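PDB 3BNK: flavoredoxin from Methanosarcina acetivorans, which binds flavin mononucleotide and probably serves in electron transport, as a member of the flavoredoxin family with a flavin reductase-like domain. Local coordinates for residues B[28-33]-B[55-60]; B[21-26]-B[59-64]; B[66-71]-B[107-112]. One frame throughout, in Å; residues are numbered along the deposited sequence.

Interaction 1 of 3, residues B[28-33]-B[55-60]; sequences KANLMA and HYTPEG. With FMN (flavin mononucleotide), chain D.
The phosphate end of the FMN site is closed here between strand 28-33 and the N-terminal part of helix 57-64. N30 has CG anti to its backbone N (chi1 -163°), which carries the amide down to the phosphate; its ND2 gives a nearly straight hydrogen bond to FMN O3P (2.9 Å, 170°). The same ND2 makes only a weak, bent bond to T57 OG1, 2.9 Å away, and lies at the edge of the Y56 ring, near its plane. T57 OG1 donates a very short hydrogen bond (2.5 Å) to FMN O2P. Backbone N-H groups add to the grip: Y56 N reaches FMN O1P (3.1 Å) and T57 N reaches FMN O2P (2.9 Å), so the phosphate sits at a helix N-terminus, where the dipole would probably favour its negative charge. This lies in the split-barrel-like fold of flavin reductase-like proteins, with K93 and S87 as further FMN ligands. Toward the flavin, M32 crosses T57 obliquely, its SD against T57 OG1 and CB, and a bend at chi3 (-91°) brings CE to 3.5 Å from FMN N1. H55 takes FMN C5' over one ring face, and its NE2 donates a weak bond to FMN N1 (3.1 Å).

Interaction 2 of 3, residues B[21-26]-B[59-64]; sequences LGANVK and EGIAEN
E63 extends from the helix toward the end of strand 21-25, where a short helix packs across a strand of the antiparallel sheet of the flavin reductase-like domain. Its CB points toward the strand; CG, set anti to the carbonyl carbon (chi1 -61°), continues into an extended chain that brings the carboxylate to the point where the strand gives way to K26. OE2 lies against V25 CG1 at 3.8 Å, the two side chains crossing at about a right angle. OE1 accepts the K26 backbone N-H through its syn lone pair, a bond of 2.9 Å bent little from straight (163°), so the carboxylate takes up a main-chain donor just past the strand end. K26 NZ stays beyond salt-bridge range of the glutamates, although its positive charge may still steady them.

Strand and helix axes come within 6.4 Å and cross at 74°. At the crossing G60 has no side chain, and its CA lies only 3.0 Å from N24 O and packs on V25 CG2. Back along the strand, A23 CB meets I61 CG1, and L21 and I61 touch tip to tip through their CD1 atoms. Their apolar row continues onto F67 of the next strand. At the helix end N64 turns its amide back: OD1 is bonded to T106 OG1, while ND2 donates to G60 O over 3.1 Å, from above that carbonyl's plane, and G60 O also accepts N64 N.

Interaction 3 of 3, residues B[66-71]-B[107-112]; sequences SFSVNF and APMIKE
Two side chains of strand 66-71 reach across to the main chain of 107-112 and hold it alongside. S68 OG, placed between its backbone N and carbonyl carbon (chi1 61°), donates to P108 O over 2.5 Å, approaching from above the carbonyl plane. Two residues on, N70 offers its side-chain OD1 to I110 N at 3.1 Å, in a bond that is nearly straight at the hydrogen (166°) although the donor stands well above the plane of the amide carbonyl. Polar side chains thus do the work that main-chain partners do between strands of a sheet: the two segments run in nearly the same direction, 13° apart, with no backbone-to-backbone hydrogen bond between them.

Carbon contacts fill in beside these bonds. A107 CB rests 3.6 Å from F67 C, over the strand backbone. M109 CG comes to 3.4 Å from S68 CB, tighter than usual, while its sulfur end leads away. I110 CD1 lies 4.1 Å from N70 CB, the side chains crossing obliquely.

The two polar groups are tied to each other, N70 ND2 donating to S68 OG (3.0 Å), so this hydroxyl both receives and gives. The second shell is L20 O, which takes a bond from N70 ND2, and N116 ND2, which gives one to N70 OD1, holding the amide from both ends.

Strand 66-71 itself runs between strands 16-25 and 115-126, antiparallel to each. Segment 107-112 lies over this part of the sheet: P108 packs on N24 and A29, I110 on L20 and L31, and M109 on N116 and E118.

Interactions 1 and 2 share helix 57-64: its N-terminal end faces the flavin phosphate and strand 28-33, and its later turns cross strand 21-25. Those strands are neighbours, joined by the N30 N to A23 O and M32 O to L21 N backbone pairs. Interaction 3 continues the same sheet one strand further, with G22 O bonded to S68 N, and touches interaction 1 by apolar packing. Every touching residue of interaction 3 is buried and most of those of interaction 1, while interaction 2 has a buried apolar side and a solvent-exposed side carrying K26, E59 and E63. Chemistry follows place: phosphate binding in interaction 1, close helix-strand packing in 2, side-chain-to-backbone bonds in 3.

Interaction 1 of 3, residues B[28-33]-B[55-60]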
loop_
_atom_site.group_PDB
_atom_site.type_symbol
_atom_site.label_atom_id
_atom_site.label_comp_id
_atom_site.label_asym_id
_atom_site.label_seq_id
_atom_site.Cartn_x
_atom_site.Cartn_y
_atom_site.Cartn_z
ATOM N N LYS B 28 -11.802 -11.458 -22.537
ATOM C CA LYS B 28 -12.863 -11.511 -21.518
ATOM C C LYS B 28 -12.410 -10.879 -20.207
ATOM O O LYS B 28 -11.279 -11.071 -19.776
ATOM C CB LYS B 28 -13.302 -12.960 -21.288
ATOM C CG LYS B 28 -14.613 -13.134 -20.526
ATOM C CD LYS B 28 -15.337 -14.458 -20.885
ATOM C CE LYS B 28 -14.467 -15.702 -20.690
ATOM N NZ LYS B 28 -13.878 -15.846 -19.317
ATOM N N ALA B 29 -13.308 -10.130 -19.576
ATOM C CA ALA B 29 -12.977 -9.412 -18.356
ATOM C C ALA B 29 -12.739 -10.375 -17.190
ATOM O O ALA B 29 -13.498 -11.338 -16.966
ATOM C CB ALA B 29 -14.055 -8.407 -18.018
ATOM N N ASN B 30 -11.658 -10.107 -16.469
ATOM C CA ASN B 30 -11.344 -10.823 -15.260
ATOM C C ASN B 30 -11.178 -9.840 -14.122
ATOM O O ASN B 30 -10.804 -8.692 -14.342
ATOM C CB ASN B 30 -10.080 -11.667 -15.435
ATOM C CG ASN B 30 -9.945 -12.724 -14.369
ATOM O OD1 ASN B 30 -10.900 -13.435 -14.057
ATOM N ND2 ASN B 30 -8.758 -12.838 -13.806
ATOM N N LEU B 31 -11.513 -10.295 -12.914
ATOM C CA LEU B 31 -11.274 -9.552 -11.686
ATOM C C LEU B 31 -10.676 -10.461 -10.624
ATOM O O LEU B 31 -11.112 -11.592 -10.458
ATOM C CB LEU B 31 -12.584 -8.935 -11.184
ATOM C CG LEU B 31 -13.169 -8.069 -12.305
ATOM C CD1 LEU B 31 -14.639 -8.305 -12.530
ATOM C CD2 LEU B 31 -12.810 -6.598 -12.166
ATOM N N MET B 32 -9.668 -9.963 -9.922
ATOM C CA MET B 32 -9.157 -10.629 -8.736
ATOM C C MET B 32 -9.028 -9.626 -7.593
ATOM O O MET B 32 -8.774 -8.443 -7.828
ATOM C CB MET B 32 -7.804 -11.301 -9.015
ATOM C CG MET B 32 -6.701 -10.355 -9.469
ATOM S SD MET B 32 -5.062 -11.074 -9.315
ATOM C CE MET B 32 -4.565 -10.566 -7.675
ATOM N N ALA B 33 -9.191 -10.111 -6.357
ATOM C CA ALA B 33 -8.987 -9.285 -5.164
ATOM C C ALA B 33 -7.502 -8.974 -4.980
ATOM O O ALA B 33 -6.642 -9.856 -5.174
ATOM C CB ALA B 33 -9.585 -9.961 -3.933
ATOM N N HIS B 55 -1.575 -17.008 -10.595
ATOM C CA HIS B 55 -2.903 -16.501 -10.986
ATOM C C HIS B 55 -3.122 -16.388 -12.495
ATOM O O HIS B 55 -2.171 -16.390 -13.298
ATOM C CB HIS B 55 -3.219 -15.160 -10.318
ATOM C CG HIS B 55 -3.084 -15.171 -8.829
ATOM N ND1 HIS B 55 -3.398 -16.266 -8.058
ATOM C CD2 HIS B 55 -2.693 -14.204 -7.966
ATOM C CE1 HIS B 55 -3.181 -15.983 -6.785
ATOM N NE2 HIS B 55 -2.758 -14.738 -6.703
ATOM N N TYR B 56 -4.398 -16.266 -12.860
ATOM C CA TYR B 56 -4.832 -16.168 -14.250
ATOM C C TYR B 56 -4.657 -14.747 -14.781
ATOM O O TYR B 56 -4.413 -14.541 -15.972
ATOM C CB TYR B 56 -6.301 -16.600 -14.333
ATOM C CG TYR B 56 -6.882 -16.714 -15.716
ATOM C CD1 TYR B 56 -6.446 -17.710 -16.603
ATOM C CD2 TYR B 56 -7.899 -15.862 -16.129
ATOM C CE1 TYR B 56 -6.994 -17.833 -17.868
ATOM C CE2 TYR B 56 -8.455 -15.978 -17.390
ATOM C CZ TYR B 56 -7.998 -16.963 -18.256
ATOM O OH TYR B 56 -8.549 -17.074 -19.516
ATOM N N THR B 57 -4.773 -13.778 -13.874
ATOM C CA THR B 57 -4.736 -12.358 -14.211
ATOM C C THR B 57 -3.457 -11.888 -14.968
ATOM O O THR B 57 -3.586 -11.129 -15.938
ATOM C CB THR B 57 -5.065 -11.495 -12.956
ATOM O OG1 THR B 57 -6.397 -11.805 -12.504
ATOM C CG2 THR B 57 -4.958 -9.994 -13.240
ATOM N N PRO B 58 -2.235 -12.340 -14.545
ATOM C CA PRO B 58 -1.008 -11.857 -15.202
ATOM C C PRO B 58 -0.940 -12.080 -16.709
ATOM O O PRO B 58 -0.429 -11.197 -17.409
ATOM C CB PRO B 58 0.109 -12.642 -14.506
ATOM C CG PRO B 58 -0.464 -13.010 -13.197
ATOM C CD PRO B 58 -1.913 -13.277 -13.452
ATOM N N GLU B 59 -1.439 -13.224 -17.199
ATOM C CA GLU B 59 -1.543 -13.483 -18.650
ATOM C C GLU B 59 -2.262 -12.347 -19.362
ATOM O O GLU B 59 -1.857 -11.944 -20.431
ATOM C CB GLU B 59 -2.328 -14.758 -18.955
ATOM C CG GLU B 59 -1.826 -16.016 -18.289
ATOM C CD GLU B 59 -2.632 -17.230 -18.696
ATOM O OE1 GLU B 59 -3.274 -17.199 -19.786
ATOM O OE2 GLU B 59 -2.602 -18.219 -17.928
ATOM N N GLY B 60 -3.353 -11.872 -18.767
ATOM C CA GLY B 60 -4.150 -10.803 -19.341
ATOM C C GLY B 60 -3.465 -9.451 -19.293
ATOM O O GLY B 60 -3.490 -8.706 -20.272
HETATM N N1 FMN D . -3.261 -12.296 -4.867
HETATM C C2 FMN D . -2.157 -11.625 -5.355
HETATM O O2 FMN D . -1.428 -12.190 -6.162
HETATM N N3 FMN D . -1.885 -10.330 -4.946
HETATM C C4 FMN D . -2.732 -9.717 -4.037
HETATM O O4 FMN D . -2.480 -8.575 -3.670
HETATM C C4A FMN D . -3.850 -10.399 -3.540
HETATM N N5 FMN D . -4.699 -9.797 -2.621
HETATM C C5A FMN D . -5.813 -10.462 -2.143
HETATM C C6 FMN D . -6.659 -9.807 -1.239
HETATM C C7 FMN D . -7.790 -10.469 -0.736
HETATM C C7M FMN D . -8.730 -9.704 0.146
HETATM C C8 FMN D . -8.071 -11.780 -1.147
HETATM C C8M FMN D . -9.399 -12.430 -0.822
HETATM C C9 FMN D . -7.226 -12.417 -2.066
HETATM C C9A FMN D . -6.100 -11.768 -2.575
HETATM N N10 FMN D . -5.248 -12.389 -3.496
HETATM C C10 FMN D . -4.122 -11.705 -3.966
HETATM C "C1'" FMN D . -5.582 -13.746 -4.057
HETATM C "C2'" FMN D . -6.176 -13.685 -5.458
HETATM O "O2'" FMN D . -7.124 -12.638 -5.546
HETATM C "C3'" FMN D . -6.903 -14.987 -5.801
HETATM O "O3'" FMN D . -6.040 -16.110 -5.806
HETATM C "C4'" FMN D . -7.676 -14.864 -7.114
HETATM O "O4'" FMN D . -8.534 -15.967 -7.233
HETATM C "C5'" FMN D . -6.811 -14.773 -8.364
HETATM O "O5'" FMN D . -7.739 -14.615 -9.421
HETATM P P FMN D . -7.398 -15.010 -10.950
HETATM O O1P FMN D . -6.818 -16.394 -10.978
HETATM O O2P FMN D . -6.367 -14.041 -11.447
HETATM O O3P FMN D . -8.612 -14.916 -11.834
#

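Interaction 2 of 3, residues B[21-26]-B[59-64]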
loop_
_atom_site.group_PDB
_atom_site.type_symbol
_atom_site.label_atom_id
_atom_site.label_comp_id
_atom_site.label_asym_id
_atom_site.label_seq_id
_atom_site.Cartn_x
_atom_site.Cartn_y
_atom_site.Cartn_z
ATOM N N LEU B 21 -8.720 -5.933 -9.013
ATOM C CA LEU B 21 -7.842 -5.733 -10.143
ATOM C C LEU B 21 -8.506 -6.312 -11.390
ATOM O O LEU B 21 -8.816 -7.510 -11.435
ATOM C CB LEU B 21 -6.486 -6.405 -9.881
ATOM C CG LEU B 21 -5.360 -6.324 -10.925
ATOM C CD1 LEU B 21 -5.752 -6.954 -12.222
ATOM C CD2 LEU B 21 -4.917 -4.889 -11.193
ATOM N N GLY B 22 -8.718 -5.459 -12.388
ATOM C CA GLY B 22 -9.381 -5.858 -13.627
ATOM C C GLY B 22 -8.408 -6.007 -14.790
ATOM O O GLY B 22 -7.521 -5.179 -14.984
ATOM N N ALA B 23 -8.570 -7.086 -15.547
ATOM C CA ALA B 23 -7.828 -7.274 -16.779
ATOM C C ALA B 23 -8.627 -8.101 -17.775
ATOM O O ALA B 23 -9.426 -8.973 -17.394
ATOM C CB ALA B 23 -6.468 -7.912 -16.502
ATOM N N ASN B 24 -8.454 -7.786 -19.053
ATOM C CA ASN B 24 -8.923 -8.671 -20.104
ATOM C C ASN B 24 -7.938 -9.811 -20.244
ATOM O O ASN B 24 -6.728 -9.586 -20.281
ATOM C CB ASN B 24 -9.067 -7.942 -21.442
ATOM C CG ASN B 24 -10.413 -7.248 -21.593
ATOM O OD1 ASN B 24 -11.178 -7.109 -20.632
ATOM N ND2 ASN B 24 -10.710 -6.819 -22.807
ATOM N N VAL B 25 -8.469 -11.029 -20.278
ATOM C CA VAL B 25 -7.684 -12.225 -20.534
ATOM C C VAL B 25 -8.427 -12.936 -21.650
ATOM O O VAL B 25 -9.615 -13.248 -21.510
ATOM C CB VAL B 25 -7.541 -13.140 -19.289
ATOM C CG1 VAL B 25 -6.359 -14.104 -19.475
ATOM C CG2 VAL B 25 -7.349 -12.326 -18.000
ATOM N N LYS B 26 -7.736 -13.143 -22.773
ATOM C CA LYS B 26 -8.332 -13.695 -23.992
ATOM C C LYS B 26 -9.646 -12.986 -24.358
ATOM O O LYS B 26 -10.642 -13.630 -24.716
ATOM C CB LYS B 26 -8.539 -15.213 -23.869
ATOM C CG LYS B 26 -7.255 -16.024 -23.838
ATOM C CD LYS B 26 -7.540 -17.460 -23.400
ATOM C CE LYS B 26 -6.266 -18.169 -22.975
ATOM N NZ LYS B 26 -6.564 -19.291 -22.032
ATOM N N GLU B 59 -1.439 -13.224 -17.199
ATOM C CA GLU B 59 -1.543 -13.483 -18.650
ATOM C C GLU B 59 -2.262 -12.347 -19.362
ATOM O O GLU B 59 -1.857 -11.944 -20.431
ATOM C CB GLU B 59 -2.328 -14.758 -18.955
ATOM C CG GLU B 59 -1.826 -16.016 -18.289
ATOM C CD GLU B 59 -2.632 -17.230 -18.696
ATOM O OE1 GLU B 59 -3.274 -17.199 -19.786
ATOM O OE2 GLU B 59 -2.602 -18.219 -17.928
ATOM N N GLY B 60 -3.353 -11.872 -18.767
ATOM C CA GLY B 60 -4.150 -10.803 -19.341
ATOM C C GLY B 60 -3.465 -9.451 -19.293
ATOM O O GLY B 60 -3.490 -8.706 -20.272
ATOM N N ILE B 61 -2.850 -9.125 -18.156
ATOM C CA ILE B 61 -2.099 -7.880 -18.059
ATOM C C ILE B 61 -0.918 -7.877 -19.048
ATOM O O ILE B 61 -0.680 -6.876 -19.727
ATOM C CB ILE B 61 -1.669 -7.540 -16.615
ATOM C CG1 ILE B 61 -2.909 -7.470 -15.702
ATOM C CG2 ILE B 61 -0.926 -6.216 -16.581
ATOM C CD1 ILE B 61 -2.606 -7.112 -14.262
ATOM N N ALA B 62 -0.221 -9.008 -19.163
ATOM C CA ALA B 62 0.849 -9.138 -20.162
ATOM C C ALA B 62 0.338 -8.971 -21.601
ATOM O O ALA B 62 0.977 -8.295 -22.392
ATOM C CB ALA B 62 1.601 -10.467 -19.982
ATOM N N GLU B 63 -0.816 -9.566 -21.916
ATOM C CA GLU B 63 -1.422 -9.520 -23.255
ATOM C C GLU B 63 -1.749 -8.077 -23.660
ATOM O O GLU B 63 -1.375 -7.602 -24.739
ATOM C CB GLU B 63 -2.729 -10.351 -23.295
ATOM C CG GLU B 63 -2.610 -11.875 -22.977
ATOM C CD GLU B 63 -3.972 -12.633 -22.857
ATOM O OE1 GLU B 63 -5.045 -12.083 -23.180
ATOM O OE2 GLU B 63 -3.955 -13.814 -22.437
ATOM N N ASN B 64 -2.444 -7.380 -22.768
ATOM C CA ASN B 64 -3.011 -6.074 -23.072
ATOM C C ASN B 64 -2.154 -4.890 -22.679
ATOM O O ASN B 64 -2.352 -3.795 -23.188
ATOM C CB ASN B 64 -4.388 -5.945 -22.419
ATOM C CG ASN B 64 -5.384 -6.869 -23.033
ATOM O OD1 ASN B 64 -5.838 -6.654 -24.159
ATOM N ND2 ASN B 64 -5.726 -7.927 -22.311
#

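Interaction 3 of 3, residues B[66-71]-B[107-112]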
loop_
_atom_site.group_PDB
_atom_site.type_symbol
_atom_site.label_atom_id
_atom_site.label_comp_id
_atom_site.label_asym_id
_atom_site.label_seq_id
_atom_site.Cartn_x
_atom_site.Cartn_y
_atom_site.Cartn_z
ATOM N N SER B 66 -2.327 -3.432 -19.895
ATOM C CA SER B 66 -3.258 -2.553 -19.204
ATOM C C SER B 66 -3.980 -3.286 -18.081
ATOM O O SER B 66 -4.095 -4.506 -18.106
ATOM C CB SER B 66 -4.274 -1.942 -20.173
ATOM O OG SER B 66 -5.286 -2.867 -20.514
ATOM N N PHE B 67 -4.474 -2.515 -17.110
ATOM C CA PHE B 67 -5.250 -3.046 -16.011
ATOM C C PHE B 67 -5.990 -1.912 -15.290
ATOM O O PHE B 67 -5.720 -0.727 -15.511
ATOM C CB PHE B 67 -4.366 -3.849 -15.036
ATOM C CG PHE B 67 -3.316 -3.024 -14.321
ATOM C CD1 PHE B 67 -3.596 -2.426 -13.086
ATOM C CD2 PHE B 67 -2.037 -2.859 -14.869
ATOM C CE1 PHE B 67 -2.622 -1.683 -12.413
ATOM C CE2 PHE B 67 -1.054 -2.107 -14.211
ATOM C CZ PHE B 67 -1.343 -1.520 -12.982
ATOM N N SER B 68 -6.941 -2.293 -14.444
ATOM C CA SER B 68 -7.619 -1.325 -13.599
ATOM C C SER B 68 -7.501 -1.687 -12.131
ATOM O O SER B 68 -7.339 -2.853 -11.769
ATOM C CB SER B 68 -9.096 -1.180 -13.994
ATOM O OG SER B 68 -9.779 -2.411 -13.846
ATOM N N VAL B 69 -7.585 -0.660 -11.298
ATOM C CA VAL B 69 -7.620 -0.797 -9.859
ATOM C C VAL B 69 -8.946 -0.182 -9.421
ATOM O O VAL B 69 -9.194 0.997 -9.671
ATOM C CB VAL B 69 -6.421 -0.083 -9.200
ATOM C CG1 VAL B 69 -6.440 -0.283 -7.696
ATOM C CG2 VAL B 69 -5.109 -0.599 -9.766
ATOM N N ASN B 70 -9.778 -1.004 -8.778
ATOM C CA ASN B 70 -11.188 -0.702 -8.505
ATOM C C ASN B 70 -11.449 -0.782 -7.003
ATOM O O ASN B 70 -11.045 -1.747 -6.355
ATOM C CB ASN B 70 -12.117 -1.699 -9.229
ATOM C CG ASN B 70 -12.000 -1.642 -10.745
ATOM O OD1 ASN B 70 -12.563 -0.763 -11.399
ATOM N ND2 ASN B 70 -11.280 -2.603 -11.313
ATOM N N PHE B 71 -12.109 0.234 -6.447
ATOM C CA PHE B 71 -12.319 0.305 -4.989
ATOM C C PHE B 71 -13.749 -0.037 -4.613
ATOM O O PHE B 71 -14.629 0.779 -4.793
ATOM C CB PHE B 71 -11.954 1.698 -4.433
ATOM C CG PHE B 71 -10.482 1.978 -4.419
ATOM C CD1 PHE B 71 -9.826 2.398 -5.582
ATOM C CD2 PHE B 71 -9.745 1.824 -3.247
ATOM C CE1 PHE B 71 -8.469 2.660 -5.588
ATOM C CE2 PHE B 71 -8.380 2.078 -3.229
ATOM C CZ PHE B 71 -7.729 2.492 -4.408
ATOM N N ALA B 107 -8.876 -2.387 -20.412
ATOM C CA ALA B 107 -8.853 -2.601 -18.966
ATOM C C ALA B 107 -10.266 -2.513 -18.385
ATOM O O ALA B 107 -10.822 -1.433 -18.240
ATOM C CB ALA B 107 -7.908 -1.630 -18.280
ATOM N N PRO B 108 -10.840 -3.667 -18.027
ATOM C CA PRO B 108 -12.227 -3.683 -17.585
ATOM C C PRO B 108 -12.375 -3.075 -16.187
ATOM O O PRO B 108 -11.619 -3.409 -15.273
ATOM C CB PRO B 108 -12.585 -5.178 -17.612
ATOM C CG PRO B 108 -11.294 -5.883 -17.372
ATOM C CD PRO B 108 -10.217 -5.002 -17.974
ATOM N N MET B 109 -13.339 -2.164 -16.046
ATOM C CA MET B 109 -13.585 -1.479 -14.775
ATOM C C MET B 109 -14.978 -1.792 -14.247
ATOM O O MET B 109 -15.868 -2.171 -15.009
ATOM C CB MET B 109 -13.377 0.029 -14.920
ATOM C CG MET B 109 -11.923 0.411 -15.080
ATOM S SD MET B 109 -11.680 2.140 -15.531
ATOM C CE MET B 109 -12.242 2.137 -17.243
ATOM N N ILE B 110 -15.151 -1.646 -12.942
ATOM C CA ILE B 110 -16.385 -2.069 -12.263
ATOM C C ILE B 110 -17.275 -0.873 -11.930
ATOM O O ILE B 110 -16.890 0.005 -11.152
ATOM C CB ILE B 110 -16.090 -2.855 -10.963
ATOM C CG1 ILE B 110 -15.269 -4.115 -11.259
ATOM C CG2 ILE B 110 -17.414 -3.234 -10.245
ATOM C CD1 ILE B 110 -14.677 -4.766 -10.027
ATOM N N LYS B 111 -18.472 -0.858 -12.501
ATOM C CA LYS B 111 -19.376 0.286 -12.358
ATOM C C LYS B 111 -19.731 0.577 -10.900
ATOM O O LYS B 111 -19.831 1.734 -10.497
ATOM C CB LYS B 111 -20.652 0.071 -13.186
ATOM C CG LYS B 111 -20.453 0.325 -14.657
ATOM C CD LYS B 111 -21.637 -0.139 -15.493
ATOM C CE LYS B 111 -21.432 0.178 -16.967
ATOM N NZ LYS B 111 -22.631 -0.212 -17.775
ATOM N N GLU B 112 -19.903 -0.490 -10.119
ATOM C CA GLU B 112 -20.378 -0.384 -8.746
ATOM C C GLU B 112 -19.296 0.132 -7.772
ATOM O O GLU B 112 -19.616 0.709 -6.729
ATOM C CB GLU B 112 -20.986 -1.719 -8.303
ATOM C CG GLU B 112 -22.138 -2.221 -9.236
ATOM C CD GLU B 112 -21.743 -3.315 -10.274
ATOM O OE1 GLU B 112 -20.764 -3.161 -11.019
ATOM O OE2 GLU B 112 -22.456 -4.335 -10.369
#